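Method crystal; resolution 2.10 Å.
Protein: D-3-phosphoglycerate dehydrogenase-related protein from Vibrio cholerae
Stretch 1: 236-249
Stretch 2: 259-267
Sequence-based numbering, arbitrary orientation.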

# COMPACT_ATOMS: atom_id res chain seq x y z
N ASN C 236 -20.19 11.03 11.24
CA ASN C 236 -21.57 10.62 11.48
C ASN C 236 -21.66 9.35 12.32
O ASN C 236 -21.41 8.25 11.82
CB ASN C 236 -22.30 10.44 10.15
CG ASN C 236 -23.82 10.40 10.30
OD1 ASN C 236 -24.37 10.51 11.41
ND2 ASN C 236 -24.51 10.26 9.17
N THR C 237 -22.00 9.52 13.60
CA THR C 237 -22.31 8.39 14.50
C THR C 237 -23.79 8.39 14.86
O THR C 237 -24.21 7.83 15.88
CB THR C 237 -21.48 8.44 15.81
OG1 THR C 237 -21.69 9.70 16.46
CG2 THR C 237 -19.99 8.26 15.52
N SER C 238 -24.59 9.04 14.03
CA SER C 238 -26.02 9.09 14.24
C SER C 238 -26.82 8.16 13.34
O SER C 238 -27.15 7.04 13.73
CB SER C 238 -26.54 10.53 14.09
OG SER C 238 -26.12 11.31 15.21
N ARG C 239 -27.13 8.62 12.13
CA ARG C 239 -27.84 7.82 11.14
C ARG C 239 -27.44 8.33 9.77
O ARG C 239 -27.40 9.54 9.55
CB ARG C 239 -29.37 7.83 11.29
CG ARG C 239 -29.91 7.18 12.57
CD ARG C 239 -29.72 5.66 12.57
NE ARG C 239 -30.33 5.02 13.74
CZ ARG C 239 -29.69 4.75 14.89
NH1 ARG C 239 -28.41 5.06 15.06
NH2 ARG C 239 -30.35 4.16 15.88
N ALA C 240 -27.12 7.41 8.86
CA ALA C 240 -26.68 7.76 7.51
C ALA C 240 -27.73 8.57 6.76
O ALA C 240 -27.39 9.49 6.01
CB ALA C 240 -26.30 6.51 6.73
N GLU C 241 -29.00 8.24 6.99
CA GLU C 241 -30.13 8.87 6.30
C GLU C 241 -30.36 10.36 6.64
O GLU C 241 -31.19 11.03 6.01
CB GLU C 241 -31.40 8.05 6.56
CG GLU C 241 -31.34 6.61 6.04
CD GLU C 241 -30.86 5.59 7.08
OE1 GLU C 241 -30.16 5.97 8.05
OE2 GLU C 241 -31.17 4.39 6.91
N LEU C 242 -29.64 10.87 7.64
CA LEU C 242 -29.58 12.32 7.90
C LEU C 242 -28.93 13.07 6.74
O LEU C 242 -29.15 14.26 6.56
CB LEU C 242 -28.77 12.60 9.17
CG LEU C 242 -29.35 12.15 10.51
CD1 LEU C 242 -28.31 12.27 11.61
CD2 LEU C 242 -30.59 12.95 10.87
N VAL C 243 -28.12 12.34 5.98
CA VAL C 243 -27.34 12.90 4.89
C VAL C 243 -27.93 12.42 3.57
O VAL C 243 -28.21 11.23 3.40
CB VAL C 243 -25.85 12.48 4.99
CG1 VAL C 243 -25.01 13.12 3.89
CG2 VAL C 243 -25.29 12.84 6.36
N GLU C 244 -28.15 13.36 2.66
CA GLU C 244 -28.66 13.08 1.32
C GLU C 244 -28.04 11.82 0.72
O GLU C 244 -26.82 11.68 0.71
CB GLU C 244 -28.40 14.30 0.43
CG GLU C 244 -28.75 14.11 -1.03
CD GLU C 244 -28.24 15.25 -1.89
OE1 GLU C 244 -28.28 16.41 -1.45
OE2 GLU C 244 -27.80 14.97 -3.03
N SER C 245 -28.89 10.93 0.21
CA SER C 245 -28.47 9.62 -0.26
C SER C 245 -27.33 9.67 -1.28
O SER C 245 -27.44 10.33 -2.31
CB SER C 245 -29.66 8.86 -0.86
OG SER C 245 -29.22 7.68 -1.51
N GLY C 246 -26.24 8.97 -0.96
CA GLY C 246 -25.07 8.88 -1.83
C GLY C 246 -24.11 10.06 -1.76
O GLY C 246 -22.98 9.99 -2.26
N ALA C 247 -24.55 11.16 -1.15
CA ALA C 247 -23.81 12.42 -1.19
C ALA C 247 -22.44 12.32 -0.51
O ALA C 247 -21.46 12.86 -1.03
CB ALA C 247 -24.63 13.55 -0.60
N LEU C 248 -22.38 11.64 0.63
CA LEU C 248 -21.11 11.48 1.34
C LEU C 248 -20.08 10.74 0.49
O LEU C 248 -18.92 11.19 0.37
CB LEU C 248 -21.27 10.78 2.69
CG LEU C 248 -19.96 10.69 3.52
CD1 LEU C 248 -19.38 12.06 3.88
CD2 LEU C 248 -20.15 9.86 4.79
N TYR C 249 -20.48 9.60 -0.08
CA TYR C 249 -19.55 8.84 -0.92
C TYR C 249 -19.06 9.68 -2.09
O TYR C 249 -17.86 9.76 -2.35
CB TYR C 249 -20.14 7.51 -1.45
CG TYR C 249 -19.21 6.93 -2.49
CD1 TYR C 249 -18.05 6.25 -2.10
CD2 TYR C 249 -19.42 7.14 -3.85
CE1 TYR C 249 -17.16 5.76 -3.03
CE2 TYR C 249 -18.53 6.66 -4.80
CZ TYR C 249 -17.40 5.97 -4.39
OH TYR C 249 -16.51 5.48 -5.29
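Stretch 2 (259-267) QAAVDVYEN

Stretch 2 enters as an extended strand, Gln-259 to Val-262, and continues as an irregular but still largely extended segment to Tyr-265 before turning at Glu-266. It runs parallel to the start of stretch 1, with CA atoms of Asn-236 and Val-262 4.8 Å apart, those of Thr-237 and Asp-263 4.9 Å, and those of Ala-240 and Tyr-265 4.9 Å. Asn-236 and Val-262 form a parallel bridge: Asn-236 N donates to Ala-261 O (3.0 Å), and Asp-263 N donates to Asn-236 O (3.0 Å), so one residue of stretch 1 is gripped by the residues flanking Val-262. Val-262 CA also lies 3.4 Å from Asn-236 O in a CA-H...O contact. Beyond the bridge, stretch 1 passes through a 3-10 segment, Ala-240 to Leu-242, and Gly-246 (phi 82°) occupies the N-cap position just before the helix that begins at Ala-247.

Asn-236 and Val-262 point their side chains to the same face of the sheet, with Asn-236 CB 4.0 Å from Val-262 CG1. The Asn-236 amide holds its own loop: OD1 accepts from Ser-238 N (3.0 Å) and ND2 donates to Arg-239 O (3.0 Å). Val-264 points toward this loop, its CG2 3.4 Å from Asn-236 O and 3.7 Å from Ala-240 N, its CG1 3.5 Å from Ser-238 O. Thr-237 CG2 meets Asp-263 CB at 3.8 Å. Ala-240 CB packs on the backbone at Tyr-265 C (3.4 Å) and Glu-266 N (3.5 Å). A water bridges the stretches here, accepting from Ala-240 N (2.9 Å) and donating to Tyr-265 O (2.9 Å) and Glu-241 OE1 (3.2 Å). From the helix, Leu-248 reaches back to the strand, CD2 to Val-262 CG1 3.7 Å and CD1 to Ala-260 CB 4.2 Å. The side chain of exposed Glu-266 extends to Ser-245, with Glu-266 OE2 3.5 Å from Ser-245 CB.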

# COMPACT_ATOMS: atom_id res chain seq x y z
N GLN C 259 -11.61 14.21 4.77
CA GLN C 259 -11.78 12.98 5.51
C GLN C 259 -13.20 12.81 6.06
O GLN C 259 -13.95 13.77 6.20
CB GLN C 259 -10.76 12.91 6.64
CG GLN C 259 -9.38 12.48 6.20
CD GLN C 259 -8.41 12.39 7.36
OE1 GLN C 259 -7.35 13.01 7.33
NE2 GLN C 259 -8.76 11.62 8.39
N ALA C 260 -13.55 11.57 6.37
CA ALA C 260 -14.82 11.27 7.01
C ALA C 260 -14.63 10.10 7.96
O ALA C 260 -13.69 9.32 7.82
CB ALA C 260 -15.90 10.98 5.98
N ALA C 261 -15.51 10.01 8.96
CA ALA C 261 -15.56 8.87 9.85
C ALA C 261 -17.03 8.56 10.09
O ALA C 261 -17.80 9.46 10.45
CB ALA C 261 -14.85 9.19 11.15
N VAL C 262 -17.44 7.32 9.85
CA VAL C 262 -18.83 6.91 10.03
C VAL C 262 -18.97 5.62 10.85
O VAL C 262 -18.13 4.72 10.77
CB VAL C 262 -19.60 6.79 8.68
CG1 VAL C 262 -19.79 8.15 8.05
CG2 VAL C 262 -18.89 5.84 7.72
N ASP C 263 -20.04 5.55 11.63
CA ASP C 263 -20.36 4.38 12.45
C ASP C 263 -21.61 3.71 11.89
O ASP C 263 -21.97 2.60 12.29
CB ASP C 263 -20.61 4.83 13.90
CG ASP C 263 -20.51 3.68 14.91
OD1 ASP C 263 -19.62 2.83 14.75
OD2 ASP C 263 -21.32 3.63 15.86
N VAL C 264 -22.26 4.41 10.97
CA VAL C 264 -23.62 4.11 10.57
C VAL C 264 -23.78 4.20 9.05
O VAL C 264 -23.04 4.93 8.38
CB VAL C 264 -24.63 5.06 11.28
CG1 VAL C 264 -24.69 4.74 12.76
CG2 VAL C 264 -24.24 6.51 11.07
N TYR C 265 -24.74 3.44 8.51
CA TYR C 265 -24.89 3.24 7.06
C TYR C 265 -26.36 3.07 6.69
O TYR C 265 -27.19 2.73 7.54
CB TYR C 265 -24.09 2.01 6.60
CG TYR C 265 -22.68 1.97 7.18
CD1 TYR C 265 -22.44 1.39 8.42
CD2 TYR C 265 -21.60 2.53 6.49
CE1 TYR C 265 -21.17 1.36 8.96
CE2 TYR C 265 -20.32 2.50 7.03
CZ TYR C 265 -20.12 1.92 8.26
OH TYR C 265 -18.88 1.88 8.82
N GLU C 266 -26.68 3.31 5.42
CA GLU C 266 -28.06 3.17 4.94
C GLU C 266 -28.61 1.76 5.11
O GLU C 266 -29.77 1.58 5.48
CB GLU C 266 -28.18 3.63 3.49
CG GLU C 266 -28.45 5.12 3.36
CD GLU C 266 -29.14 5.49 2.05
OE1 GLU C 266 -29.43 4.58 1.24
OE2 GLU C 266 -29.39 6.69 1.84
N ASN C 267 -27.76 0.77 4.85
CA ASN C 267 -28.10 -0.61 5.11
C ASN C 267 -27.04 -1.27 5.97
O ASN C 267 -25.85 -1.29 5.61
CB ASN C 267 -28.30 -1.39 3.80
CG ASN C 267 -29.42 -0.83 2.95
OD1 ASN C 267 -29.27 -0.67 1.74
ND2 ASN C 267 -30.56 -0.52 3.57
O HOH W 1 -27.69 4.64 9.66